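PDB 7CBD: exoglucanase A from Cellulomonas fimi, which hydrolyses beta-1,4-glucosidic linkages in cellulose with inversion of anomeric configuration, releasing cellobiose from the non-reducing chain ends. Local coordinates for residues D269-T274 / S356-F361; L199-N204 / E263-F268. All coordinates share one frame; numbering follows the deposited sequence.

How the interactions relate
From the N terminus, residues 199-204 come first, at the junction of helices 196-199 and 202-218. Interaction 2 joins them to 263-268, closing a loop that holds strand 228-231 and the hairpin of strands 250-251 and 254-255. The chain then runs directly into 269-274, the start of helix 270-283, where interaction 1 opens; it closes at 356-361, after strands 291-295 and 347-348 have been laid down. The loops follow in series, neither nesting nor crossing. Tyr273 bridges them: its hydroxyl packs on Leu199 and its ring against Asp267. Interaction 2 ties loop 263-268 to the turn before helix 202-218; interaction 1 ties helix 270-283 to the segment entering strand 358-362 of the mainly parallel central sheet.

Interaction 1. Residues D269-T274 / S356-F361; sequences DEIDYT and SHLDAF
The flat group at the centre of this contact is the peptide carbonyl of Ile271, and Ser356 reaches it from slightly off its plane: the hydroxyl OG lies 2.8 Å from Ile271 O, tilted 27° from the carbonyl plane, and donates its proton there. No aromatic ring carries the contact. With chi1 near -62°, Ser356 OG stands anti to its own carbonyl carbon, which directs it at the helix; it also lies 3.5 Å from the methyl Ile271 CG2. A serine suits this place because its short side chain bonds to the helix backbone while allowing close approach. Thr274 OG1 packs 3.2 Å from Ser356 CB on the same helix face. Thr274 OG1 is also 2.8 Å from Glu270 O and 3.1 Å from Ile271 O, carbonyls of its own helix. Beyond the polar patch Ile271 CD1 meets Leu358 CD1 at 3.7 Å, the two branched chains crossing at about a right angle. The first turn itself is capped by Asp269, whose OD1 accepts from Asp272 N at 2.9 Å. Thr274 and Leu358 both rest on Val294 of strand 291-295. Since helix 270-283 connects the parallel strands 228-231 and 291-295, and 358-362 pairs next to 291-295, the contact seats the start of a beta-alpha-beta crossover helix against the turn leading into strand 358-362 in the distorted beta/alpha barrel of this family 6 catalytic domain.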
ATOM      1  N   ASP A 269       1.798 -13.285   7.412  1.00  6.61           N
ATOM      2  CA  ASP A 269       1.620 -11.880   7.756  1.00  5.86           C
ATOM      3  C   ASP A 269       2.814 -11.091   7.250  1.00  5.69           C
ATOM      4  O   ASP A 269       3.792 -11.655   6.754  1.00  6.18           O
ATOM      5  CB  ASP A 269       1.382 -11.690   9.262  1.00  6.93           C
ATOM      6  CG  ASP A 269       2.497 -12.263  10.119  1.00  8.09           C
ATOM      7  OD1 ASP A 269       3.673 -12.040   9.782  1.00  9.35           O
ATOM      8  OD2 ASP A 269       2.191 -12.913  11.148  1.00 10.00           O
ATOM      9  N   GLU A 270       2.719  -9.770   7.382  1.00  5.73           N
ATOM     10  CA  GLU A 270       3.693  -8.893   6.751  1.00  5.32           C
ATOM     11  C   GLU A 270       4.955  -8.718   7.576  1.00  5.46           C
ATOM     12  O   GLU A 270       6.009  -8.420   7.007  1.00  6.18           O
ATOM     13  CB  GLU A 270       3.050  -7.548   6.399  1.00  5.39           C
ATOM     14  CG  GLU A 270       1.955  -7.674   5.335  1.00  6.20           C
ATOM     15  CD  GLU A 270       2.474  -8.260   4.028  1.00  5.44           C
ATOM     16  OE1 GLU A 270       3.162  -7.536   3.282  1.00  6.58           O
ATOM     17  OE2 GLU A 270       2.208  -9.452   3.748  1.00  7.20           O
ATOM     18  N   ILE A 271       4.885  -8.900   8.896  1.00  5.72           N
ATOM     19  CA  ILE A 271       6.115  -8.957   9.684  1.00  6.51           C
ATOM     20  C   ILE A 271       6.992 -10.101   9.195  1.00  6.73           C
ATOM     21  O   ILE A 271       8.190  -9.928   8.937  1.00  6.90           O
ATOM     22  CB  ILE A 271       5.798  -9.073  11.188  1.00  7.92           C
ATOM     23  CG1 ILE A 271       5.228  -7.752  11.724  1.00  8.49           C
ATOM     24  CG2 ILE A 271       7.038  -9.495  11.977  1.00  8.70           C
ATOM     25  CD1 ILE A 271       6.141  -6.563  11.548  1.00  9.45           C
ATOM     26  N   ASP A 272       6.404 -11.284   9.037  1.00  6.94           N
ATOM     27  CA  ASP A 272       7.193 -12.415   8.570  1.00  7.52           C
ATOM     28  C   ASP A 272       7.644 -12.217   7.129  1.00  6.88           C
ATOM     29  O   ASP A 272       8.767 -12.584   6.768  1.00  7.55           O
ATOM     30  CB  ASP A 272       6.402 -13.711   8.747  1.00  9.58           C
ATOM     31  CG  ASP A 272       6.132 -14.032  10.213  1.00 12.04           C
ATOM     32  OD1 ASP A 272       6.801 -13.446  11.090  1.00 14.79           O
ATOM     33  OD2 ASP A 272       5.249 -14.864  10.497  1.00 13.84           O
ATOM     34  N   TYR A 273       6.787 -11.614   6.302  1.00  6.76           N
ATOM     35  CA  TYR A 273       7.119 -11.413   4.898  1.00  6.97           C
ATOM     36  C   TYR A 273       8.274 -10.427   4.733  1.00  5.63           C
ATOM     37  O   TYR A 273       9.197 -10.672   3.951  1.00  6.46           O
ATOM     38  CB  TYR A 273       5.872 -10.950   4.136  1.00  8.09           C
ATOM     39  CG  TYR A 273       6.146 -10.673   2.682  1.00  7.48           C
ATOM     40  CD1 TYR A 273       6.593 -11.681   1.832  1.00  6.89           C
ATOM     41  CD2 TYR A 273       5.969  -9.401   2.157  1.00  6.48           C
ATOM     42  CE1 TYR A 273       6.865 -11.414   0.498  1.00  7.35           C
ATOM     43  CE2 TYR A 273       6.242  -9.126   0.837  1.00  6.07           C
ATOM     44  CZ  TYR A 273       6.693 -10.139   0.011  1.00  6.88           C
ATOM     45  OH  TYR A 273       6.986  -9.890  -1.305  1.00  7.87           O
ATOM     46  N   THR A 274       8.256  -9.314   5.473  1.00  5.74           N
ATOM     47  CA  THR A 274       9.354  -8.354   5.358  1.00  6.19           C
ATOM     48  C   THR A 274      10.676  -8.945   5.849  1.00  5.65           C
ATOM     49  O   THR A 274      11.732  -8.675   5.267  1.00  6.43           O
ATOM     50  CB  THR A 274       9.027  -7.032   6.066  1.00  7.51           C
ATOM     51  OG1 THR A 274       8.577  -7.281   7.403  1.00  6.71           O
ATOM     52  CG2 THR A 274       7.958  -6.246   5.307  1.00  8.23           C
ATOM     53  N   SER A 356      12.568  -7.722  10.767  1.00  7.15           N
ATOM     54  CA  SER A 356      11.871  -7.119   9.646  1.00  6.98           C
ATOM     55  C   SER A 356      12.539  -5.842   9.155  1.00  7.52           C
ATOM     56  O   SER A 356      12.134  -5.321   8.115  1.00  7.76           O
ATOM     57  CB  SER A 356      10.421  -6.815  10.037  1.00  7.57           C
ATOM     58  OG  SER A 356       9.717  -7.999  10.362  1.00  8.35           O
ATOM     59  N   HIS A 357      13.498  -5.297   9.905  1.00  6.91           N
ATOM     60  CA  HIS A 357      14.261  -4.122   9.478  1.00  7.17           C
ATOM     61  C   HIS A 357      13.345  -2.972   9.055  1.00  6.68           C
ATOM     62  O   HIS A 357      13.495  -2.398   7.976  1.00  7.39           O
ATOM     63  CB  HIS A 357      15.244  -4.480   8.359  1.00  8.71           C
ATOM     64  CG  HIS A 357      16.314  -5.431   8.784  1.00  9.77           C
ATOM     65  ND1 HIS A 357      17.574  -5.013   9.154  1.00 12.57           N
ATOM     66  CD2 HIS A 357      16.310  -6.779   8.913  1.00 10.72           C
ATOM     67  CE1 HIS A 357      18.301  -6.064   9.490  1.00 12.94           C
ATOM     68  NE2 HIS A 357      17.556  -7.147   9.360  1.00 12.11           N
ATOM     69  N   LEU A 358      12.394  -2.624   9.921  1.00  6.74           N
ATOM     70  CA  LEU A 358      11.341  -1.676   9.574  1.00  7.01           C
ATOM     71  C   LEU A 358      11.800  -0.237   9.789  1.00  7.35           C
ATOM     72  O   LEU A 358      12.111   0.165  10.913  1.00  9.01           O
ATOM     73  CB  LEU A 358      10.088  -1.941  10.407  1.00  8.23           C
ATOM     74  CG  LEU A 358       9.403  -3.284  10.129  1.00  8.85           C
ATOM     75  CD1 LEU A 358       8.444  -3.639  11.257  1.00 10.19           C
ATOM     76  CD2 LEU A 358       8.669  -3.264   8.795  1.00  9.90           C
ATOM     77  N   ASP A 359      11.786   0.550   8.714  1.00  6.55           N
ATOM     78  CA  ASP A 359      12.023   1.984   8.841  1.00  6.47           C
ATOM     79  C   ASP A 359      10.833   2.695   9.474  1.00  6.19           C
ATOM     80  O   ASP A 359      11.015   3.685  10.195  1.00  5.91           O
ATOM     81  CB  ASP A 359      12.275   2.606   7.464  1.00  6.90           C
ATOM     82  CG  ASP A 359      13.671   2.336   6.925  1.00  7.06           C
ATOM     83  OD1 ASP A 359      14.544   1.816   7.654  1.00  7.01           O
ATOM     84  OD2 ASP A 359      13.895   2.650   5.740  1.00  7.37           O
ATOM     85  N   ALA A 360       9.616   2.226   9.193  1.00  6.06           N
ATOM     86  CA  ALA A 360       8.382   2.878   9.617  1.00  6.44           C
ATOM     87  C   ALA A 360       7.193   2.014   9.223  1.00  6.36           C
ATOM     88  O   ALA A 360       7.278   1.181   8.313  1.00  6.22           O
ATOM     89  CB  ALA A 360       8.222   4.252   8.963  1.00  6.93           C
ATOM     90  N   PHE A 361       6.082   2.225   9.929  1.00  6.49           N
ATOM     91  CA  PHE A 361       4.756   1.924   9.399  1.00  6.18           C
ATOM     92  C   PHE A 361       4.224   3.198   8.761  1.00  6.27           C
ATOM     93  O   PHE A 361       4.410   4.301   9.295  1.00  6.53           O
ATOM     94  CB  PHE A 361       3.797   1.462  10.502  1.00  6.16           C
ATOM     95  CG  PHE A 361       4.190   0.165  11.146  1.00  7.76           C
ATOM     96  CD1 PHE A 361       4.740  -0.859  10.391  1.00  7.45           C
ATOM     97  CD2 PHE A 361       3.999  -0.036  12.507  1.00  9.48           C
ATOM     98  CE1 PHE A 361       5.104  -2.054  10.980  1.00  8.87           C
ATOM     99  CE2 PHE A 361       4.359  -1.238  13.104  1.00  9.77           C
ATOM    100  CZ  PHE A 361       4.920  -2.243  12.339  1.00  9.49           C
TER

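Interaction 2. Residues L199-N204 / E263-F268; sequences LGWDSN and EWNFDF
Trp201 lays one face of its indole against the side chain of Asn265 and points its ring nitrogen at the backbone of Glu263. Its chi1 near -62° sets CG anti to the carbonyl carbon. NE1 of Trp201 donates to Glu263 O at 2.8 Å, a nearly straight bond lying almost in the ring plane. The Glu263 side chain, extended beyond CG, brings OE1 3.7 Å from Trp201 CZ2, with ring and carboxylate planes 41° apart. Asn265 has CG anti to its backbone N, chi1 -162°; beyond it the amide lies over the indole, ND2 3.4 Å above the ring plane and over its centre, while CB makes a CH-pi contact 3.9 Å from the centroid of the five-membered ring. The amide is tipped, not flat, on the indole. Its oxygen turns back to close an Asx turn, with OD1 accepting from Asp267 N at 2.9 Å. Glycine suits position 200 because the side where a side chain would start is filled by Asn265 OD1 and Asp267 CB. The chemistry implies a junction bonded by neutral groups: the indole N-H bonds directly across, a water donates to Gly200 O and accepts from Phe266 N, and Asn265 ND2 ties its own turn to Ser196 O of helix 196-199. Two carboxylates lie beside these bonds, Glu263 and Asp267, hydrogen-bonded to His330 and His276.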
ATOM      1  N   LEU A 199       3.545 -13.130  -2.791  1.00  7.24           N
ATOM      2  CA  LEU A 199       4.935 -13.505  -3.020  1.00  7.46           C
ATOM      3  C   LEU A 199       5.562 -14.298  -1.879  1.00  7.55           C
ATOM      4  O   LEU A 199       6.772 -14.533  -1.906  1.00  8.15           O
ATOM      5  CB  LEU A 199       5.781 -12.262  -3.332  1.00  9.29           C
ATOM      6  CG  LEU A 199       5.245 -11.389  -4.469  1.00 10.74           C
ATOM      7  CD1 LEU A 199       6.025 -10.094  -4.564  1.00 12.78           C
ATOM      8  CD2 LEU A 199       5.273 -12.163  -5.796  1.00 11.53           C
ATOM      9  N   GLY A 200       4.784 -14.729  -0.883  1.00  6.74           N
ATOM     10  CA  GLY A 200       5.383 -15.375   0.275  1.00  7.44           C
ATOM     11  C   GLY A 200       5.975 -16.747  -0.006  1.00  6.55           C
ATOM     12  O   GLY A 200       6.920 -17.166   0.677  1.00  6.75           O
ATOM     13  N   TRP A 201       5.419 -17.473  -0.979  1.00  6.93           N
ATOM     14  CA  TRP A 201       5.971 -18.767  -1.377  1.00  7.48           C
ATOM     15  C   TRP A 201       7.418 -18.608  -1.823  1.00  8.35           C
ATOM     16  O   TRP A 201       7.755 -17.666  -2.540  1.00  8.86           O
ATOM     17  CB  TRP A 201       5.158 -19.341  -2.543  1.00  7.95           C
ATOM     18  CG  TRP A 201       3.717 -19.593  -2.200  1.00  8.34           C
ATOM     19  CD1 TRP A 201       3.177 -20.760  -1.733  1.00  8.85           C
ATOM     20  CD2 TRP A 201       2.631 -18.657  -2.291  1.00  7.22           C
ATOM     21  NE1 TRP A 201       1.829 -20.603  -1.518  1.00  9.25           N
ATOM     22  CE2 TRP A 201       1.467 -19.327  -1.863  1.00  8.34           C
ATOM     23  CE3 TRP A 201       2.530 -17.323  -2.700  1.00  7.81           C
ATOM     24  CZ2 TRP A 201       0.217 -18.705  -1.828  1.00  9.04           C
ATOM     25  CZ3 TRP A 201       1.286 -16.699  -2.650  1.00  8.05           C
ATOM     26  CH2 TRP A 201       0.149 -17.393  -2.218  1.00  8.84           C
ATOM     27  N   ASP A 202       8.274 -19.557  -1.414  1.00 10.29           N
ATOM     28  CA  ASP A 202       9.664 -19.558  -1.874  1.00 11.63           C
ATOM     29  C   ASP A 202       9.750 -19.460  -3.394  1.00 11.53           C
ATOM     30  O   ASP A 202      10.619 -18.762  -3.937  1.00 11.61           O
ATOM     31  CB  ASP A 202      10.371 -20.842  -1.435  1.00 14.49           C
ATOM     32  CG  ASP A 202      10.740 -20.852   0.033  1.00 17.63           C
ATOM     33  OD1 ASP A 202      10.574 -19.824   0.715  1.00 17.05           O
ATOM     34  OD2 ASP A 202      11.224 -21.904   0.503  1.00 20.98           O
ATOM     35  N   SER A 203       8.864 -20.158  -4.102  0.53 11.31           N
ATOM     36  CA  SER A 203       8.922 -20.167  -5.559  0.53 10.55           C
ATOM     37  C   SER A 203       8.585 -18.813  -6.174  0.53  9.64           C
ATOM     38  O   SER A 203       8.864 -18.603  -7.359  0.53 10.53           O
ATOM     39  CB  SER A 203       7.961 -21.216  -6.095  0.53 11.79           C
ATOM     40  OG  SER A 203       6.713 -21.061  -5.457  0.53 11.44           O
ATOM     41  N   ASN A 204       7.973 -17.904  -5.413  1.00  8.84           N
ATOM     42  CA  ASN A 204       7.715 -16.547  -5.876  1.00  8.42           C
ATOM     43  C   ASN A 204       8.665 -15.528  -5.264  1.00  7.86           C
ATOM     44  O   ASN A 204       9.134 -14.621  -5.960  1.00  8.79           O
ATOM     45  CB  ASN A 204       6.270 -16.141  -5.565  1.00  7.92           C
ATOM     46  CG  ASN A 204       5.252 -16.900  -6.408  1.00  7.77           C
ATOM     47  OD1 ASN A 204       5.605 -17.623  -7.341  1.00  8.83           O
ATOM     48  ND2 ASN A 204       3.973 -16.730  -6.081  1.00  8.55           N
ATOM     49  N   GLU A 263      -2.444 -22.241   1.279  1.00  7.30           N
ATOM     50  CA  GLU A 263      -1.911 -22.839   0.044  1.00  8.08           C
ATOM     51  C   GLU A 263      -0.412 -23.131   0.153  1.00  8.19           C
ATOM     52  O   GLU A 263       0.352 -22.914  -0.789  1.00  8.46           O
ATOM     53  CB  GLU A 263      -2.200 -21.960  -1.182  1.00  8.14           C
ATOM     54  CG  GLU A 263      -3.678 -21.714  -1.457  1.00  9.97           C
ATOM     55  CD  GLU A 263      -3.933 -20.748  -2.613  1.00 10.08           C
ATOM     56  OE1 GLU A 263      -3.031 -19.956  -2.969  1.00 11.09           O
ATOM     57  OE2 GLU A 263      -5.061 -20.768  -3.156  1.00 11.49           O
ATOM     58  N   TRP A 264       0.017 -23.608   1.322  1.00  9.08           N
ATOM     59  CA  TRP A 264       1.393 -24.026   1.638  1.00  8.11           C
ATOM     60  C   TRP A 264       2.369 -22.867   1.892  1.00  8.38           C
ATOM     61  O   TRP A 264       3.555 -23.118   2.126  1.00  9.80           O
ATOM     62  CB  TRP A 264       1.992 -25.025   0.631  1.00  9.90           C
ATOM     63  CG  TRP A 264       1.188 -26.299   0.485  1.00 12.10           C
ATOM     64  CD1 TRP A 264       0.174 -26.535  -0.402  1.00 13.67           C
ATOM     65  CD2 TRP A 264       1.341 -27.507   1.243  1.00 12.14           C
ATOM     66  NE1 TRP A 264      -0.312 -27.813  -0.241  1.00 14.07           N
ATOM     67  CE2 TRP A 264       0.389 -28.430   0.760  1.00 12.88           C
ATOM     68  CE3 TRP A 264       2.192 -27.898   2.280  1.00 12.98           C
ATOM     69  CZ2 TRP A 264       0.265 -29.717   1.281  1.00 14.20           C
ATOM     70  CZ3 TRP A 264       2.066 -29.178   2.797  1.00 13.13           C
ATOM     71  CH2 TRP A 264       1.109 -30.070   2.297  1.00 13.72           C
ATOM     72  N   ASN A 265       1.909 -21.621   1.852  1.00  6.69           N
ATOM     73  CA  ASN A 265       2.750 -20.460   2.123  1.00  6.82           C
ATOM     74  C   ASN A 265       3.162 -20.446   3.597  1.00  8.21           C
ATOM     75  O   ASN A 265       2.331 -20.651   4.480  1.00  8.65           O
ATOM     76  CB  ASN A 265       1.891 -19.230   1.828  1.00  6.76           C
ATOM     77  CG  ASN A 265       2.677 -17.954   1.635  1.00  5.57           C
ATOM     78  OD1 ASN A 265       3.805 -17.796   2.106  1.00  7.28           O
ATOM     79  ND2 ASN A 265       2.057 -17.011   0.933  1.00  6.34           N
ATOM     80  N   PHE A 266       4.451 -20.184   3.870  1.00  7.41           N
ATOM     81  CA  PHE A 266       4.925 -20.021   5.248  1.00  7.91           C
ATOM     82  C   PHE A 266       4.744 -18.607   5.790  1.00  7.32           C
ATOM     83  O   PHE A 266       4.937 -18.394   6.994  1.00  8.42           O
ATOM     84  CB  PHE A 266       6.416 -20.353   5.370  1.00  8.89           C
ATOM     85  CG  PHE A 266       6.722 -21.819   5.430  1.00  9.86           C
ATOM     86  CD1 PHE A 266       6.594 -22.527   6.616  1.00 11.42           C
ATOM     87  CD2 PHE A 266       7.177 -22.482   4.303  1.00 10.35           C
ATOM     88  CE1 PHE A 266       6.894 -23.879   6.667  1.00 12.09           C
ATOM     89  CE2 PHE A 266       7.482 -23.830   4.351  1.00 11.30           C
ATOM     90  CZ  PHE A 266       7.344 -24.527   5.541  1.00 12.16           C
ATOM     91  N   ASP A 267       4.417 -17.633   4.942  1.00  6.31           N
ATOM     92  CA  ASP A 267       4.329 -16.233   5.363  1.00  5.57           C
ATOM     93  C   ASP A 267       2.853 -15.891   5.531  1.00  5.90           C
ATOM     94  O   ASP A 267       2.150 -15.628   4.551  1.00  6.69           O
ATOM     95  CB  ASP A 267       4.984 -15.294   4.351  1.00  6.28           C
ATOM     96  CG  ASP A 267       6.497 -15.441   4.279  1.00  7.17           C
ATOM     97  OD1 ASP A 267       7.087 -16.213   5.062  1.00  9.10           O
ATOM     98  OD2 ASP A 267       7.106 -14.773   3.420  1.00  7.36           O
ATOM     99  N   PHE A 268       2.396 -15.875   6.781  1.00  6.57           N
ATOM    100  CA  PHE A 268       1.006 -15.586   7.111  1.00  6.55           C
ATOM    101  C   PHE A 268       0.753 -14.100   7.332  1.00  6.36           C
ATOM    102  O   PHE A 268      -0.406 -13.692   7.471  1.00  6.76           O
ATOM    103  CB  PHE A 268       0.605 -16.285   8.416  1.00  7.21           C
ATOM    104  CG  PHE A 268       0.550 -17.795   8.354  1.00  7.78           C
ATOM    105  CD1 PHE A 268       0.795 -18.511   7.190  1.00  7.72           C
ATOM    106  CD2 PHE A 268       0.225 -18.495   9.507  1.00  9.11           C
ATOM    107  CE1 PHE A 268       0.718 -19.902   7.190  1.00  7.99           C
ATOM    108  CE2 PHE A 268       0.142 -19.873   9.509  1.00  8.92           C
ATOM    109  CZ  PHE A 268       0.393 -20.580   8.352  1.00  9.14           C
TER
HETATM  110  O   HOH W   1       6.710 -19.568   2.100  1.00  9.88           O